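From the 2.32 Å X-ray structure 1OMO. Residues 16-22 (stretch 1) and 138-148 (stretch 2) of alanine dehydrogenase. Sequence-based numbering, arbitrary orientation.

Stretch 1, residues 16-22: SMDEAMN
Stretch 2 (138-148) YFQLEALRRVF

Two helices cross at −80°, their axes 10.3 Å apart at closest: Met17 to Asn22, running on beyond, with Ser16 as N-cap, and a helix already under way at Tyr138. Phi/psi stay near −65/−40 from Met17 to Asn22 and from Tyr138 to Leu144. Register is set by Met17 CA and Ala143 CA, 6.6 Å apart. No direct hydrogen bond crosses; packing, charge and one water join the pair, burying 344 Å².

Met17, Met21 and Ala143 are buried; flexible, unbranched methionines fill the space beside Ala143's small methyl. Met17 is the knob, set among Phe139, Glu142, Ala143 and Arg146. Its CB points toward the partner, and chi angles t, p, p (167°, 56°, 84°) turn CE back along the partner helix toward Phe139: SD lies 3.9 Å from Ala143 CB, CE 3.6 Å from Phe139 O and at the ring edge, 4.3 Å from Phe139 CD2. One turn on, Met21 (m, t, p) places CE 3.4 Å from Ala143 O and 3.7 Å from Val147 CG1; chi2 is t rather than p, chi3 again p.

Arg146, chi1 off-well at −102° and chi2 p, lays its guanidinium over Met17, NH1 3.8 Å from Met17 CB. Arg146 NH2 donates to Glu142 (m, m) OE2 at 2.8 Å, within a salt bridge. Asp18 (chi1 m, −83°) makes a long salt bridge, OD1 to Arg146 NE, 3.8 Å. A water binds Ser16 OG (2.6 Å), Asp18 OD1 (2.9 Å) and Arg146 NH1 (3.1 Å).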

# COMPACT_ATOMS: atom_id res chain seq x y z
N SER A 16 4.77 -9.87 23.57
CA SER A 16 5.27 -9.31 24.81
C SER A 16 5.95 -7.98 24.47
O SER A 16 6.44 -7.83 23.36
CB SER A 16 6.33 -10.27 25.36
OG SER A 16 6.70 -9.87 26.65
N MET A 17 6.02 -7.05 25.41
CA MET A 17 6.70 -5.80 25.13
C MET A 17 8.15 -6.16 24.88
O MET A 17 8.81 -5.56 24.06
CB MET A 17 6.61 -4.83 26.32
CG MET A 17 7.57 -3.61 26.20
SD MET A 17 7.33 -2.66 24.69
CE MET A 17 5.98 -1.55 25.08
N ASP A 18 8.64 -7.16 25.60
CA ASP A 18 10.01 -7.60 25.41
C ASP A 18 10.17 -8.20 24.02
O ASP A 18 11.13 -7.90 23.32
CB ASP A 18 10.40 -8.62 26.49
CG ASP A 18 10.83 -7.95 27.78
OD1 ASP A 18 10.22 -8.23 28.83
OD2 ASP A 18 11.78 -7.14 27.76
N GLU A 19 9.23 -9.03 23.59
CA GLU A 19 9.33 -9.61 22.26
C GLU A 19 9.33 -8.46 21.24
O GLU A 19 10.14 -8.42 20.33
CB GLU A 19 8.15 -10.54 21.96
CG GLU A 19 8.20 -11.88 22.67
CD GLU A 19 6.96 -12.71 22.40
OE1 GLU A 19 5.84 -12.17 22.62
OE2 GLU A 19 7.12 -13.88 21.96
N ALA A 20 8.43 -7.50 21.45
CA ALA A 20 8.31 -6.34 20.56
C ALA A 20 9.63 -5.58 20.53
O ALA A 20 10.06 -5.15 19.46
CB ALA A 20 7.17 -5.41 21.04
N MET A 21 10.26 -5.41 21.69
CA MET A 21 11.53 -4.70 21.77
C MET A 21 12.66 -5.39 21.03
O MET A 21 13.47 -4.74 20.37
CB MET A 21 11.94 -4.45 23.23
CG MET A 21 11.23 -3.23 23.85
SD MET A 21 11.34 -3.01 25.65
CE MET A 21 12.88 -2.19 25.73
N ASN A 22 12.71 -6.71 21.13
CA ASN A 22 13.76 -7.45 20.44
C ASN A 22 13.58 -7.37 18.93
O ASN A 22 14.57 -7.23 18.22
CB ASN A 22 13.76 -8.91 20.86
CG ASN A 22 14.43 -9.11 22.20
OD1 ASN A 22 14.20 -10.12 22.88
ND2 ASN A 22 15.26 -8.15 22.59
N TYR A 138 1.88 5.60 27.95
CA TYR A 138 1.91 4.35 28.70
C TYR A 138 2.86 3.35 28.02
O TYR A 138 3.69 2.73 28.69
CB TYR A 138 0.52 3.73 28.82
CG TYR A 138 -0.43 4.52 29.72
CD1 TYR A 138 -1.14 5.63 29.23
CD2 TYR A 138 -0.61 4.17 31.07
CE1 TYR A 138 -2.01 6.37 30.06
CE2 TYR A 138 -1.45 4.89 31.89
CZ TYR A 138 -2.16 5.98 31.39
OH TYR A 138 -3.01 6.68 32.22
N PHE A 139 2.77 3.21 26.70
CA PHE A 139 3.65 2.27 26.02
C PHE A 139 5.11 2.67 26.12
O PHE A 139 5.97 1.82 26.21
CB PHE A 139 3.27 2.10 24.56
CG PHE A 139 2.01 1.32 24.37
CD1 PHE A 139 0.77 1.96 24.33
CD2 PHE A 139 2.06 -0.07 24.29
CE1 PHE A 139 -0.39 1.24 24.22
CE2 PHE A 139 0.90 -0.82 24.18
CZ PHE A 139 -0.34 -0.16 24.14
N GLN A 140 5.37 3.96 26.10
CA GLN A 140 6.74 4.42 26.21
C GLN A 140 7.25 4.04 27.62
O GLN A 140 8.34 3.49 27.78
CB GLN A 140 6.78 5.92 25.99
CG GLN A 140 8.08 6.44 25.54
CD GLN A 140 8.36 6.23 24.04
OE1 GLN A 140 9.50 6.35 23.62
NE2 GLN A 140 7.33 5.95 23.25
N LEU A 141 6.43 4.34 28.64
CA LEU A 141 6.75 4.06 30.03
C LEU A 141 7.09 2.58 30.22
O LEU A 141 8.08 2.27 30.84
CB LEU A 141 5.55 4.43 30.91
CG LEU A 141 5.54 4.37 32.45
CD1 LEU A 141 5.27 2.98 32.88
CD2 LEU A 141 6.84 4.87 33.06
N GLU A 142 6.25 1.70 29.67
CA GLU A 142 6.47 0.27 29.79
C GLU A 142 7.74 -0.21 29.08
O GLU A 142 8.42 -1.09 29.58
CB GLU A 142 5.26 -0.51 29.27
CG GLU A 142 4.01 -0.37 30.10
CD GLU A 142 4.10 -1.04 31.47
OE1 GLU A 142 3.21 -0.78 32.32
OE2 GLU A 142 5.04 -1.84 31.70
N ALA A 143 8.04 0.33 27.91
CA ALA A 143 9.25 -0.08 27.22
C ALA A 143 10.47 0.39 28.02
O ALA A 143 11.44 -0.38 28.22
CB ALA A 143 9.28 0.52 25.85
N LEU A 144 10.43 1.64 28.47
CA LEU A 144 11.53 2.23 29.22
C LEU A 144 11.84 1.51 30.53
O LEU A 144 13.02 1.41 30.92
CB LEU A 144 11.24 3.72 29.49
CG LEU A 144 11.28 4.70 28.30
CD1 LEU A 144 10.68 6.05 28.70
CD2 LEU A 144 12.73 4.89 27.84
N ARG A 145 10.84 1.01 31.22
CA ARG A 145 11.19 0.33 32.43
C ARG A 145 11.79 -1.03 32.15
O ARG A 145 12.24 -1.71 33.04
CB ARG A 145 10.03 0.27 33.42
CG ARG A 145 8.83 -0.45 33.01
CD ARG A 145 7.86 -0.38 34.16
NE ARG A 145 6.72 -1.25 33.94
CZ ARG A 145 6.07 -1.86 34.92
NH1 ARG A 145 6.45 -1.69 36.18
NH2 ARG A 145 5.00 -2.60 34.64
N ARG A 146 11.83 -1.45 30.89
CA ARG A 146 12.47 -2.72 30.60
C ARG A 146 13.95 -2.40 30.53
O ARG A 146 14.79 -3.26 30.65
CB ARG A 146 12.03 -3.29 29.24
CG ARG A 146 11.00 -4.40 29.32
CD ARG A 146 9.74 -3.93 29.98
NE ARG A 146 8.68 -4.92 29.86
CZ ARG A 146 7.40 -4.69 30.17
NH1 ARG A 146 6.50 -5.67 30.03
NH2 ARG A 146 7.04 -3.49 30.60
N VAL A 147 14.29 -1.13 30.35
CA VAL A 147 15.70 -0.80 30.23
C VAL A 147 16.29 0.08 31.32
O VAL A 147 17.51 0.22 31.41
CB VAL A 147 16.01 -0.17 28.82
CG1 VAL A 147 15.88 -1.26 27.72
CG2 VAL A 147 15.03 0.95 28.50
N PHE A 148 15.43 0.66 32.15
CA PHE A 148 15.91 1.52 33.23
C PHE A 148 15.07 1.34 34.48
O PHE A 148 13.87 1.07 34.42
CB PHE A 148 15.82 3.01 32.90
CG PHE A 148 16.74 3.48 31.80
CD1 PHE A 148 16.24 3.73 30.53
CD2 PHE A 148 18.09 3.75 32.06
CE1 PHE A 148 17.04 4.25 29.53
CE2 PHE A 148 18.90 4.27 31.07
CZ PHE A 148 18.37 4.53 29.79
O HOH W 1 7.36 -8.08 28.36